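Similarities with probable monooxygenase (Photorhabdus luminescens, PDB 4HB9) binds FAD and is probably a flavin-dependent monooxygenase of the aromatic-ring-hydroxylase type. Local coordinates at residues 11-20 with 331-342. Numbering follows the deposited sequence.
With FAD (flavin-adenine dinucleotide), chain B; EDO (1,2-ethanediol), chain E; EDO (1,2-ethanediol), chain G.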
loop_
_atom_site.group_PDB
_atom_site.type_symbol
_atom_site.label_atom_id
_atom_site.label_comp_id
_atom_site.label_asym_id
_atom_site.label_seq_id
_atom_site.Cartn_x
_atom_site.Cartn_y
_atom_site.Cartn_z
ATOM N N ILE A 11 0.811 -1.787 -7.605
ATOM C CA ILE A 11 1.226 -3.065 -7.068
ATOM C C ILE A 11 0.321 -4.194 -7.549
ATOM O O ILE A 11 0.798 -5.216 -8.057
ATOM C CB ILE A 11 1.201 -3.054 -5.523
ATOM C CG1 ILE A 11 2.159 -1.997 -4.952
ATOM C CG2 ILE A 11 1.547 -4.418 -4.968
ATOM C CD1 ILE A 11 3.600 -2.120 -5.363
ATOM N N GLY A 12 -0.985 -4.019 -7.353
ATOM C CA GLY A 12 -1.962 -5.033 -7.718
ATOM C C GLY A 12 -2.077 -5.297 -9.205
ATOM O O GLY A 12 -2.078 -6.448 -9.632
ATOM N N GLY A 13 -2.151 -4.230 -9.990
ATOM C CA GLY A 13 -2.391 -4.341 -11.431
ATOM C C GLY A 13 -1.259 -5.020 -12.173
ATOM O O GLY A 13 -1.482 -5.846 -13.057
ATOM N N THR A 14 -0.031 -4.686 -11.805
ATOM C CA THR A 14 1.125 -5.325 -12.412
ATOM C C THR A 14 1.213 -6.785 -12.016
ATOM O O THR A 14 1.448 -7.646 -12.875
ATOM C CB THR A 14 2.438 -4.576 -12.081
ATOM O OG1 THR A 14 2.617 -4.484 -10.672
ATOM C CG2 THR A 14 2.449 -3.196 -12.670
ATOM N N CYS A 15 1.000 -7.093 -10.736
ATOM C CA CYS A 15 1.028 -8.480 -10.304
ATOM C C CYS A 15 -0.023 -9.268 -11.075
ATOM O O CYS A 15 0.260 -10.358 -11.573
ATOM C CB CYS A 15 0.808 -8.643 -8.799
ATOM S SG CYS A 15 1.169 -10.300 -8.176
ATOM N N LEU A 16 -1.232 -8.712 -11.171
ATOM C CA LEU A 16 -2.309 -9.356 -11.922
ATOM C C LEU A 16 -1.912 -9.625 -13.370
ATOM O O LEU A 16 -2.161 -10.701 -13.878
ATOM C CB LEU A 16 -3.592 -8.509 -11.895
ATOM C CG LEU A 16 -4.801 -9.080 -12.651
ATOM C CD1 LEU A 16 -5.236 -10.434 -12.115
ATOM C CD2 LEU A 16 -5.972 -8.093 -12.605
ATOM N N ALA A 17 -1.324 -8.646 -14.039
ATOM C CA ALA A 17 -0.987 -8.812 -15.448
ATOM C C ALA A 17 0.043 -9.921 -15.636
ATOM O O ALA A 17 -0.098 -10.740 -16.530
ATOM C CB ALA A 17 -0.536 -7.506 -16.075
ATOM N N HIS A 18 1.028 -10.016 -14.739
ATOM C CA HIS A 18 1.957 -11.137 -14.751
ATOM C C HIS A 18 1.264 -12.472 -14.625
ATOM O O HIS A 18 1.558 -13.430 -15.372
ATOM C CB HIS A 18 2.988 -11.003 -13.630
ATOM C CG HIS A 18 4.061 -10.024 -13.932
ATOM N ND1 HIS A 18 4.923 -10.176 -14.990
ATOM C CD2 HIS A 18 4.414 -8.875 -13.318
ATOM C CE1 HIS A 18 5.752 -9.155 -15.023
ATOM N NE2 HIS A 18 5.471 -8.357 -14.016
ATOM N N GLY A 19 0.324 -12.543 -13.689
ATOM C CA GLY A 19 -0.391 -13.772 -13.452
ATOM C C GLY A 19 -1.223 -14.206 -14.646
ATOM O O GLY A 19 -1.221 -15.383 -15.023
ATOM N N LEU A 20 -1.947 -13.259 -15.233
ATOM C CA LEU A 20 -2.785 -13.568 -16.403
ATOM C C LEU A 20 -1.931 -14.017 -17.590
ATOM O O LEU A 20 -2.279 -14.995 -18.270
ATOM C CB LEU A 20 -3.652 -12.365 -16.783
ATOM C CG LEU A 20 -4.637 -11.935 -15.689
ATOM C CD1 LEU A 20 -5.344 -10.659 -16.085
ATOM C CD2 LEU A 20 -5.651 -13.020 -15.380
ATOM N N ALA A 331 -0.407 -3.216 0.282
ATOM C CA ALA A 331 0.358 -3.864 -0.791
ATOM C C ALA A 331 0.128 -5.364 -0.748
ATOM O O ALA A 331 -0.154 -5.992 -1.786
ATOM C CB ALA A 331 1.853 -3.555 -0.684
ATOM N N ASN A 332 0.230 -5.948 0.445
ATOM C CA ASN A 332 0.031 -7.381 0.554
ATOM C C ASN A 332 -1.369 -7.811 0.141
ATOM O O ASN A 332 -1.534 -8.856 -0.508
ATOM C CB ASN A 332 0.319 -7.876 1.952
ATOM C CG ASN A 332 1.783 -7.819 2.262
ATOM O OD1 ASN A 332 2.561 -8.566 1.680
ATOM N ND2 ASN A 332 2.167 -6.960 3.204
ATOM N N THR A 333 -2.366 -7.020 0.516
ATOM C CA THR A 333 -3.761 -7.344 0.149
ATOM C C THR A 333 -4.004 -7.171 -1.350
ATOM O O THR A 333 -4.682 -8.008 -1.966
ATOM C CB THR A 333 -4.761 -6.543 0.994
ATOM O OG1 THR A 333 -4.441 -6.733 2.368
ATOM C CG2 THR A 333 -6.146 -7.069 0.790
ATOM N N ALA A 334 -3.423 -6.126 -1.951
ATOM C CA ALA A 334 -3.472 -5.960 -3.400
ATOM C C ALA A 334 -2.848 -7.159 -4.154
ATOM O O ALA A 334 -3.403 -7.656 -5.156
ATOM C CB ALA A 334 -2.796 -4.674 -3.821
ATOM N N LEU A 335 -1.713 -7.629 -3.657
ATOM C CA LEU A 335 -1.052 -8.813 -4.204
ATOM C C LEU A 335 -1.899 -10.074 -4.031
ATOM O O LEU A 335 -2.053 -10.859 -4.962
ATOM C CB LEU A 335 0.317 -9.008 -3.540
ATOM C CG LEU A 335 1.328 -7.940 -3.910
ATOM C CD1 LEU A 335 2.560 -8.032 -2.998
ATOM C CD2 LEU A 335 1.694 -8.023 -5.385
ATOM N N ARG A 336 -2.434 -10.255 -2.827
ATOM C CA ARG A 336 -3.333 -11.354 -2.545
ATOM C C ARG A 336 -4.522 -11.389 -3.522
ATOM O O ARG A 336 -4.881 -12.463 -4.012
ATOM C CB ARG A 336 -3.854 -11.219 -1.122
ATOM C CG ARG A 336 -4.565 -12.430 -0.587
ATOM C CD ARG A 336 -4.871 -12.208 0.880
ATOM N NE ARG A 336 -5.606 -13.324 1.453
ATOM C CZ ARG A 336 -5.982 -13.395 2.733
ATOM N NH1 ARG A 336 -5.693 -12.421 3.582
ATOM N NH2 ARG A 336 -6.632 -14.456 3.164
ATOM N N ASP A 337 -5.147 -10.233 -3.736
ATOM C CA ASP A 337 -6.239 -10.093 -4.714
ATOM C C ASP A 337 -5.781 -10.514 -6.121
ATOM O O ASP A 337 -6.492 -11.227 -6.835
ATOM C CB ASP A 337 -6.717 -8.659 -4.846
ATOM C CG ASP A 337 -7.449 -8.114 -3.611
ATOM O OD1 ASP A 337 -7.801 -8.852 -2.657
ATOM O OD2 ASP A 337 -7.650 -6.884 -3.602
ATOM N N ALA A 338 -4.594 -10.074 -6.511
ATOM C CA ALA A 338 -4.068 -10.341 -7.867
ATOM C C ALA A 338 -3.867 -11.831 -8.117
ATOM O O ALA A 338 -4.239 -12.361 -9.175
ATOM C CB ALA A 338 -2.781 -9.557 -8.104
ATOM N N LEU A 339 -3.333 -12.526 -7.124
ATOM C CA LEU A 339 -3.170 -13.968 -7.218
ATOM C C LEU A 339 -4.540 -14.654 -7.306
ATOM O O LEU A 339 -4.776 -15.533 -8.127
ATOM C CB LEU A 339 -2.414 -14.490 -5.999
ATOM C CG LEU A 339 -2.256 -16.005 -5.969
ATOM C CD1 LEU A 339 -1.521 -16.500 -7.182
ATOM C CD2 LEU A 339 -1.539 -16.465 -4.715
ATOM N N LEU A 340 -5.442 -14.253 -6.430
ATOM C CA LEU A 340 -6.784 -14.831 -6.434
ATOM C C LEU A 340 -7.536 -14.609 -7.750
ATOM O O LEU A 340 -8.092 -15.552 -8.321
ATOM C CB LEU A 340 -7.578 -14.276 -5.265
ATOM C CG LEU A 340 -8.961 -14.910 -5.104
ATOM C CD1 LEU A 340 -8.835 -16.425 -4.931
ATOM C CD2 LEU A 340 -9.628 -14.225 -3.924
ATOM N N LEU A 341 -7.554 -13.378 -8.239
ATOM C CA LEU A 341 -8.225 -13.066 -9.492
ATOM C C LEU A 341 -7.569 -13.754 -10.694
ATOM O O LEU A 341 -8.260 -14.214 -11.595
ATOM C CB LEU A 341 -8.314 -11.569 -9.706
ATOM C CG LEU A 341 -9.149 -11.096 -10.907
ATOM C CD1 LEU A 341 -10.554 -11.722 -10.925
ATOM C CD2 LEU A 341 -9.235 -9.598 -10.897
ATOM N N THR A 342 -6.238 -13.856 -10.689
ATOM C CA THR A 342 -5.535 -14.674 -11.691
ATOM C C THR A 342 -6.099 -16.103 -11.729
ATOM O O THR A 342 -6.421 -16.628 -12.802
ATOM C CB THR A 342 -4.024 -14.748 -11.384
ATOM O OG1 THR A 342 -3.456 -13.448 -11.512
ATOM C CG2 THR A 342 -3.331 -15.694 -12.339
HETATM P PA FAD B . -1.466 1.600 -6.177
HETATM O O1A FAD B . -0.239 0.757 -5.953
HETATM O O2A FAD B . -1.712 2.940 -5.571
HETATM O O5B FAD B . -1.696 1.717 -7.757
HETATM C C5B FAD B . -2.761 2.465 -8.314
HETATM C C4B FAD B . -2.315 2.794 -9.725
HETATM O O4B FAD B . -3.447 3.291 -10.461
HETATM C C3B FAD B . -1.208 3.865 -9.786
HETATM O O3B FAD B . -0.165 3.492 -10.687
HETATM C C2B FAD B . -1.969 5.083 -10.269
HETATM O O2B FAD B . -1.204 6.031 -10.989
HETATM C C1B FAD B . -3.026 4.433 -11.174
HETATM N N9A FAD B . -4.226 5.230 -11.437
HETATM C C8A FAD B . -4.983 5.913 -10.538
HETATM N N7A FAD B . -6.068 6.477 -11.142
HETATM C C5A FAD B . -5.984 6.148 -12.449
HETATM C C6A FAD B . -6.809 6.441 -13.637
HETATM N N6A FAD B . -7.900 7.221 -13.458
HETATM N N1A FAD B . -6.413 5.952 -14.830
HETATM C C2A FAD B . -5.316 5.168 -14.941
HETATM N N3A FAD B . -4.513 4.853 -13.906
HETATM C C4A FAD B . -4.802 5.314 -12.645
HETATM N N1 FAD B . 1.461 -1.962 2.270
HETATM C C2 FAD B . 1.940 -3.113 2.794
HETATM O O2 FAD B . 1.366 -4.235 2.568
HETATM N N3 FAD B . 3.046 -3.096 3.561
HETATM C C4 FAD B . 3.713 -1.992 3.911
HETATM O O4 FAD B . 4.735 -2.069 4.643
HETATM C C4X FAD B . 3.228 -0.700 3.417
HETATM N N5 FAD B . 3.854 0.476 3.709
HETATM C C5X FAD B . 3.355 1.639 3.231
HETATM C C6 FAD B . 3.966 2.849 3.540
HETATM C C7 FAD B . 3.475 4.061 3.051
HETATM C C7M FAD B . 4.143 5.380 3.388
HETATM C C8 FAD B . 2.275 4.066 2.197
HETATM C C8M FAD B . 1.724 5.361 1.641
HETATM C C9 FAD B . 1.658 2.858 1.884
HETATM C C9A FAD B . 2.141 1.639 2.359
HETATM N N10 FAD B . 1.508 0.418 2.039
HETATM C C10 FAD B . 2.020 -0.767 2.557
HETATM C "C1'" FAD B . 0.277 0.354 1.224
HETATM C "C2'" FAD B . 0.548 0.077 -0.253
HETATM O "O2'" FAD B . 1.537 0.955 -0.764
HETATM C "C3'" FAD B . -0.749 0.264 -1.037
HETATM O "O3'" FAD B . -1.815 -0.343 -0.307
HETATM C "C4'" FAD B . -0.647 -0.396 -2.404
HETATM O "O4'" FAD B . 0.085 0.473 -3.248
HETATM C "C5'" FAD B . -2.003 -0.652 -3.027
HETATM O "O5'" FAD B . -1.776 -1.259 -4.282
HETATM P P FAD B . -2.777 -0.880 -5.485
HETATM O O1P FAD B . -2.206 -1.604 -6.681
HETATM O O2P FAD B . -4.192 -1.130 -5.037
HETATM O O3P FAD B . -2.717 0.708 -5.713
HETATM C C1 EDO E . 4.752 -12.688 -17.606
HETATM O O1 EDO E . 4.794 -11.328 -17.301
HETATM C C2 EDO E . 4.403 -13.450 -16.353
HETATM O O2 EDO E . 3.457 -14.386 -16.667
HETATM C C1 EDO G . -2.413 -8.919 4.506
HETATM O O1 EDO G . -2.232 -9.821 5.596
HETATM C C2 EDO G . -2.702 -9.730 3.255
HETATM O O2 EDO G . -4.086 -10.013 3.154
#
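The carbonyl oxygen of Ala338 is gripped twice by Thr342, and the side chains of both residues press on helix 11-22, at Leu16 and Gly19. The backbone N and the hydroxyl of Thr342 reach this oxygen from opposite faces of the carbonyl plane; OG1 lies 2.7 Å from Ala338 O, tilted 33° off that plane. With chi1 at -65° OG1 stands beside its own backbone N, within range of that oxygen, and CG2 swings over to the neighbouring helix, 3.4 Å from Gly19 O. Leu16 CD1 rests against the same hydroxyl. The side chains of Leu16 and Leu341 run obliquely to one another, CD2 of Leu16 4.0 Å from CD2 of Leu341.

Ala338 packs its methyl straight onto backbone: its CB is 3.5 Å from both Gly12 O and Leu16 N, a hydrogen-bonded pair within helix 11-22. Leu16 CA comes 4.5 Å from Ala338 CA, and Gly12 CA 4.7 Å from Ala334 CA, so close an approach being consistent with the small residues Gly12, Ala334 and Ala338. The axes of segments 11-20 and 331-342 run nearly parallel, crossing at -26°. Towards the N-terminal ends, Leu335 CD2 wedges between Cys15 CB and Ile11 CG2, at 3.6 Å from each. Leu335 also touches Ala54 and Leu55 of helix 49-58.

Helix 11-22 follows strand 3-7 through a glycine-rich turn consistent with the GxGxxG motif of a Rossmann-type dinucleotide fold. Both helices direct N-terminal amides at FAD, but at different parts of it. Gly12 N donates to FAD O1P at 2.8 Å, and Ile11 N to O1A on the other phosphorus; the helix dipole would be expected to stabilise this diphosphate. Ala331 N bonds N1 of the flavin and Asn332 N bonds O2, a pairing that would probably stabilise negative charge on the N1-C2=O2 edge of a reduced flavin. The side-chain amide of Asn332 is fixed from both ends, ND2 bonding His46 O and OD1 bonding Asn48 N.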